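Hydrolase, haloacid dehalogenase-like family (Pseudomonas syringae pv. tomato, PDB 3S6J) is the haloacid dehalogenase-like domain of a longer protein that probably acts as a sugar phosphatase, here with calcium at its metal site. Local coordinates at residues Val25-Glu30 / Glu84-Gln89; Glu30-Glu35 / Leu54-Leu59. All blocks are in the same frame, centred on the assembly; numbering follows the deposited sequence.

Contact 1 of 2, residues Val25-Glu30 / Glu84-Gln89; sequences VAAWKE and ERLQHQ
Leu86 pushes its CD1 methyl against Ala26 and Ala27 on one side of helix 21-34, and next to it Arg85 reaches over to Glu30. The setting is the helical cap of a HAD-type hydrolase, the bundle set apart from the parallel-sheet core. Here helix 21-34 packs beside the C-terminal end of helix 69-85, where the chain leaves the helix. The nearest CA atoms, those of Ala27 and Leu86, are 8.1 Å apart, a gap spanned by one leucine methyl reaching two alanines. Leu86 CD1 lies 4.3 Å from Ala26 CB and 4.5 Å from Ala27 CB, so a single methyl touches two successive residues of the helix. The packing is light, and Ala27 is the buried member, its methyl also resting on His79 and Ala82 one to two turns back along helix 69-85.

The salt bridge lies at the exposed margin. Glu30 sends its side chain out nearly straight, CG anti to the backbone N (chi1 167°), which carries the carboxylate away from its own helix. Arg85 instead bends at chi3 (-67°), and this turns the guanidinium aside toward helix 21-34, so that its edge meets the acid. Carboxylate and guanidinium planes are 26° apart, but the pairing is one-pronged: OE2 of Glu30 meets NH2 of Arg85, while OE1 of Glu30 is 4.1 Å from NH2 of Arg85. The hydrogen bond from Arg85 NH2 to Glu30 OE2 is weak, bent at the hydrogen, and its 2.5 Å length is suspiciously short, so its exact geometry is doubtful.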
loop_
_atom_site.group_PDB
_atom_site.type_symbol
_atom_site.label_atom_id
_atom_site.label_comp_id
_atom_site.label_asym_id
_atom_site.label_seq_id
_atom_site.Cartn_x
_atom_site.Cartn_y
_atom_site.Cartn_z
ATOM N N VAL E 25 -2.419 1.547 -8.854
ATOM C CA VAL E 25 -3.531 1.060 -8.041
ATOM C C VAL E 25 -4.847 1.814 -8.304
ATOM O O VAL E 25 -5.891 1.200 -8.542
ATOM C CB VAL E 25 -3.193 1.083 -6.512
ATOM C CG1 VAL E 25 -4.352 0.530 -5.709
ATOM C CG2 VAL E 25 -1.961 0.261 -6.224
ATOM N N ALA E 26 -4.799 3.138 -8.262
ATOM C CA ALA E 26 -5.999 3.957 -8.441
ATOM C C ALA E 26 -6.609 3.751 -9.825
ATOM O O ALA E 26 -7.835 3.634 -9.970
ATOM C CB ALA E 26 -5.667 5.423 -8.207
ATOM N N ALA E 27 -5.743 3.656 -10.832
ATOM C CA ALA E 27 -6.157 3.383 -12.207
ATOM C C ALA E 27 -6.852 2.025 -12.348
ATOM O O ALA E 27 -7.873 1.917 -13.034
ATOM C CB ALA E 27 -4.960 3.471 -13.158
ATOM N N TRP E 28 -6.282 0.981 -11.739
ATOM C CA TRP E 28 -6.949 -0.314 -11.759
ATOM C C TRP E 28 -8.288 -0.266 -11.025
ATOM O O TRP E 28 -9.271 -0.842 -11.495
ATOM C CB TRP E 28 -6.057 -1.433 -11.214
ATOM C CG TRP E 28 -5.093 -1.904 -12.247
ATOM C CD1 TRP E 28 -3.738 -1.762 -12.230
ATOM C CD2 TRP E 28 -5.416 -2.533 -13.499
ATOM N NE1 TRP E 28 -3.196 -2.277 -13.372
ATOM C CE2 TRP E 28 -4.201 -2.762 -14.172
ATOM C CE3 TRP E 28 -6.613 -2.936 -14.104
ATOM C CZ2 TRP E 28 -4.143 -3.375 -15.432
ATOM C CZ3 TRP E 28 -6.557 -3.555 -15.357
ATOM C CH2 TRP E 28 -5.333 -3.768 -16.006
ATOM N N LYS E 29 -8.320 0.431 -9.884
ATOM C CA LYS E 29 -9.521 0.505 -9.061
ATOM C C LYS E 29 -10.694 1.110 -9.835
ATOM O O LYS E 29 -11.816 0.607 -9.787
ATOM C CB LYS E 29 -9.262 1.307 -7.780
ATOM C CG LYS E 29 -10.499 1.480 -6.899
ATOM C CD LYS E 29 -11.087 0.112 -6.493
ATOM C CE LYS E 29 -12.075 0.290 -5.351
ATOM N NZ LYS E 29 -13.006 -0.861 -5.222
ATOM N N GLU E 30 -10.403 2.182 -10.553
ATOM C CA GLU E 30 -11.374 2.901 -11.366
ATOM C C GLU E 30 -11.841 2.049 -12.534
ATOM O O GLU E 30 -13.047 1.990 -12.831
ATOM C CB GLU E 30 -10.737 4.202 -11.862
ATOM C CG GLU E 30 -11.485 4.908 -12.958
ATOM C CD GLU E 30 -10.938 6.312 -13.176
ATOM O OE1 GLU E 30 -10.103 6.755 -12.360
ATOM O OE2 GLU E 30 -11.334 6.977 -14.157
ATOM N N GLU E 84 -3.238 7.612 -17.740
ATOM C CA GLU E 84 -2.895 8.824 -18.462
ATOM C C GLU E 84 -3.371 10.034 -17.669
ATOM O O GLU E 84 -2.637 11.017 -17.515
ATOM C CB GLU E 84 -3.534 8.841 -19.860
ATOM C CG GLU E 84 -3.180 7.650 -20.758
ATOM C CD GLU E 84 -3.859 7.719 -22.134
ATOM O OE1 GLU E 84 -4.045 6.647 -22.779
ATOM O OE2 GLU E 84 -4.215 8.849 -22.566
ATOM N N ARG E 85 -4.599 9.971 -17.157
ATOM C CA ARG E 85 -5.156 11.115 -16.435
ATOM C C ARG E 85 -4.364 11.407 -15.167
ATOM O O ARG E 85 -4.443 12.491 -14.617
ATOM C CB ARG E 85 -6.641 10.908 -16.123
ATOM C CG ARG E 85 -7.535 10.924 -17.368
ATOM C CD ARG E 85 -9.018 10.889 -17.035
ATOM N NE ARG E 85 -9.439 9.632 -16.419
ATOM C CZ ARG E 85 -9.960 8.595 -17.078
ATOM N NH1 ARG E 85 -10.126 8.648 -18.399
ATOM N NH2 ARG E 85 -10.309 7.496 -16.412
ATOM N N LEU E 86 -3.577 10.448 -14.709
ATOM C CA LEU E 86 -2.812 10.650 -13.488
ATOM C C LEU E 86 -1.324 10.925 -13.757
ATOM O O LEU E 86 -0.513 10.995 -12.827
ATOM C CB LEU E 86 -2.968 9.437 -12.577
ATOM C CG LEU E 86 -4.405 9.135 -12.168
ATOM C CD1 LEU E 86 -4.544 7.702 -11.690
ATOM C CD2 LEU E 86 -4.882 10.111 -11.115
ATOM N N GLN E 87 -0.971 11.080 -15.028
ATOM C CA GLN E 87 0.440 11.129 -15.419
ATOM C C GLN E 87 1.295 12.196 -14.721
ATOM O O GLN E 87 2.480 11.963 -14.467
ATOM C CB GLN E 87 0.580 11.281 -16.931
ATOM C CG GLN E 87 0.026 12.578 -17.471
ATOM C CD GLN E 87 0.150 12.686 -18.981
ATOM O OE1 GLN E 87 0.614 11.754 -19.654
ATOM N NE2 GLN E 87 -0.255 13.832 -19.524
ATOM N N HIS E 88 0.713 13.356 -14.418
ATOM C CA HIS E 88 1.491 14.461 -13.860
ATOM C C HIS E 88 1.737 14.326 -12.356
ATOM O O HIS E 88 2.426 15.149 -11.748
ATOM C CB HIS E 88 0.825 15.796 -14.184
ATOM C CG HIS E 88 0.655 16.035 -15.648
ATOM N ND1 HIS E 88 -0.499 15.715 -16.329
ATOM C CD2 HIS E 88 1.506 16.547 -16.576
ATOM C CE1 HIS E 88 -0.363 16.027 -17.607
ATOM N NE2 HIS E 88 0.848 16.533 -17.779
ATOM N N GLN E 89 1.164 13.290 -11.756
ATOM C CA GLN E 89 1.346 13.061 -10.327
ATOM C C GLN E 89 2.644 12.309 -10.080
ATOM O O GLN E 89 3.166 12.302 -8.959
ATOM C CB GLN E 89 0.163 12.263 -9.762
ATOM C CG GLN E 89 -1.136 13.048 -9.713
ATOM C CD GLN E 89 -2.229 12.307 -8.963
ATOM O OE1 GLN E 89 -2.033 11.171 -8.522
ATOM N NE2 GLN E 89 -3.388 12.942 -8.817
#

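Contact 2 of 2, residues Glu30-Glu35 / Leu54-Leu59; sequences EALDAE and LMLKSL
Leu32 points its forked end at helix 52-63 and splits it between two leucines. Its CD2 methyl approaches CD1 of Leu56 at 4.5 Å, and its CD1 methyl approaches CD1 of Leu59 at 4.4 Å. One branch thus serves each partner, and the two partners sit three residues apart, on neighbouring turns of the same helix. The side chain of Leu59 sets out toward helix 21-34. Leu56 starts off pointing past the other helix, and its end then comes nearer; its chi1 of -105° lies away from the usual staggered positions. The helices stand well apart, with 9.7 Å between the CA atoms of Leu32 and Leu56, and both leucine contacts are methyl to methyl.

All three leucines are buried in the helical cap of this HAD-family hydrolase, where helices 21-34 and 52-63 pack together with helices 41-47 and 69-85. Leu32 also touches Ile44 and Leu75, one from each of those two helices, and Ile37 in a loop. Beyond the leucines, Glu35, a little further along the chain, turns to helix 69-85, where its OE1 forms a salt bridge with Arg74 NH2 and accepts a hydrogen bond from Gln71 NE2.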
loop_
_atom_site.group_PDB
_atom_site.type_symbol
_atom_site.label_atom_id
_atom_site.label_comp_id
_atom_site.label_asym_id
_atom_site.label_seq_id
_atom_site.Cartn_x
_atom_site.Cartn_y
_atom_site.Cartn_z
ATOM N N GLU E 30 -10.403 2.182 -10.553
ATOM C CA GLU E 30 -11.374 2.901 -11.366
ATOM C C GLU E 30 -11.841 2.049 -12.534
ATOM O O GLU E 30 -13.047 1.990 -12.831
ATOM C CB GLU E 30 -10.737 4.202 -11.862
ATOM C CG GLU E 30 -11.485 4.908 -12.958
ATOM C CD GLU E 30 -10.938 6.312 -13.176
ATOM O OE1 GLU E 30 -10.103 6.755 -12.360
ATOM O OE2 GLU E 30 -11.334 6.977 -14.157
ATOM N N ALA E 31 -10.905 1.364 -13.187
ATOM C CA ALA E 31 -11.283 0.413 -14.251
ATOM C C ALA E 31 -12.139 -0.748 -13.761
ATOM O O ALA E 31 -13.105 -1.142 -14.428
ATOM C CB ALA E 31 -10.063 -0.120 -14.978
ATOM N N LEU E 32 -11.780 -1.313 -12.618
ATOM C CA LEU E 32 -12.504 -2.464 -12.079
ATOM C C LEU E 32 -13.898 -2.086 -11.562
ATOM O O LEU E 32 -14.867 -2.845 -11.732
ATOM C CB LEU E 32 -11.689 -3.177 -10.995
ATOM C CG LEU E 32 -10.456 -3.940 -11.510
ATOM C CD1 LEU E 32 -9.362 -4.099 -10.432
ATOM C CD2 LEU E 32 -10.849 -5.292 -12.031
ATOM N N ASP E 33 -13.989 -0.923 -10.924
ATOM C CA ASP E 33 -15.276 -0.402 -10.463
ATOM C C ASP E 33 -16.203 -0.163 -11.653
ATOM O O ASP E 33 -17.388 -0.478 -11.588
ATOM C CB ASP E 33 -15.115 0.898 -9.671
ATOM C CG ASP E 33 -14.567 0.675 -8.261
ATOM O OD1 ASP E 33 -14.463 -0.494 -7.813
ATOM O OD2 ASP E 33 -14.244 1.683 -7.586
ATOM N N ALA E 34 -15.659 0.392 -12.736
ATOM C CA ALA E 34 -16.434 0.665 -13.966
ATOM C C ALA E 34 -17.054 -0.597 -14.540
ATOM O O ALA E 34 -18.022 -0.544 -15.304
ATOM C CB ALA E 34 -15.552 1.292 -15.018
ATOM N N GLU E 35 -16.453 -1.726 -14.197
ATOM C CA GLU E 35 -16.807 -3.000 -14.778
ATOM C C GLU E 35 -17.430 -3.913 -13.732
ATOM O O GLU E 35 -17.452 -5.134 -13.906
ATOM C CB GLU E 35 -15.574 -3.640 -15.408
ATOM C CG GLU E 35 -15.102 -2.942 -16.679
ATOM C CD GLU E 35 -16.058 -3.165 -17.849
ATOM O OE1 GLU E 35 -16.663 -4.258 -17.929
ATOM O OE2 GLU E 35 -16.203 -2.245 -18.685
ATOM N N LEU E 54 -2.213 -11.454 -16.281
ATOM C CA LEU E 54 -2.033 -12.379 -15.175
ATOM C C LEU E 54 -2.684 -11.806 -13.929
ATOM O O LEU E 54 -3.287 -12.515 -13.129
ATOM C CB LEU E 54 -0.542 -12.608 -14.925
ATOM C CG LEU E 54 -0.136 -14.033 -14.548
ATOM C CD1 LEU E 54 -0.921 -14.528 -13.330
ATOM C CD2 LEU E 54 -0.341 -14.982 -15.747
HETATM N N MSE E 55 -2.561 -10.505 -13.758
HETATM C CA MSE E 55 -3.174 -9.886 -12.614
HETATM C C MSE E 55 -4.687 -10.140 -12.655
HETATM O O MSE E 55 -5.288 -10.558 -11.660
HETATM C CB MSE E 55 -2.866 -8.399 -12.618
HETATM C CG MSE E 55 -3.301 -7.697 -11.377
HETATM SE SE MSE E 55 -3.328 -5.793 -11.707
HETATM C CE MSE E 55 -1.538 -5.596 -12.461
ATOM N N LEU E 56 -5.290 -9.903 -13.817
ATOM C CA LEU E 56 -6.730 -10.082 -13.975
ATOM C C LEU E 56 -7.161 -11.520 -13.682
ATOM O O LEU E 56 -8.088 -11.745 -12.907
ATOM C CB LEU E 56 -7.182 -9.639 -15.366
ATOM C CG LEU E 56 -7.918 -8.298 -15.495
ATOM C CD1 LEU E 56 -7.647 -7.363 -14.344
ATOM C CD2 LEU E 56 -7.539 -7.634 -16.807
ATOM N N LYS E 57 -6.488 -12.490 -14.295
ATOM C CA LYS E 57 -6.704 -13.891 -13.951
ATOM C C LYS E 57 -6.551 -14.132 -12.450
ATOM O O LYS E 57 -7.336 -14.852 -11.835
ATOM C CB LYS E 57 -5.715 -14.791 -14.681
ATOM C CG LYS E 57 -5.990 -14.942 -16.163
ATOM C CD LYS E 57 -5.557 -16.320 -16.657
ATOM C CE LYS E 57 -4.308 -16.809 -15.928
ATOM N NZ LYS E 57 -4.176 -18.307 -16.010
ATOM N N SER E 58 -5.523 -13.539 -11.864
ATOM C CA SER E 58 -5.229 -13.786 -10.463
ATOM C C SER E 58 -6.351 -13.308 -9.537
ATOM O O SER E 58 -6.865 -14.081 -8.729
ATOM C CB SER E 58 -3.898 -13.148 -10.077
ATOM O OG SER E 58 -3.505 -13.621 -8.807
ATOM N N LEU E 59 -6.725 -12.034 -9.669
ATOM C CA LEU E 59 -7.827 -11.439 -8.900
ATOM C C LEU E 59 -9.102 -12.223 -9.163
ATOM O O LEU E 59 -9.898 -12.471 -8.259
ATOM C CB LEU E 59 -8.033 -9.974 -9.304
ATOM C CG LEU E 59 -6.830 -9.065 -9.055
ATOM C CD1 LEU E 59 -6.960 -7.700 -9.763
ATOM C CD2 LEU E 59 -6.617 -8.896 -7.548
#

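Helix 21-34 serves both contacts: contact 1 binds it to the end of helix 69-85, contact 2 to helix 52-63, and these two helices follow each other in the chain. The centres of the two contacts are about 14 Å apart, on the same side of the chain's centre. Trp28 bridges them, its NE1 3.8 Å from CE of Met55 and its CZ3 4.1 Å from CD1 of Leu56, while also stacking on His79. Contact 1 lies nearer the metal site: the side chain of Ala27 is about 10 Å from that of Asp14, a calcium ligand with Asp12 and Asp172, and about 14 Å from a bound calcium ion. Contact 2 lies away from that site.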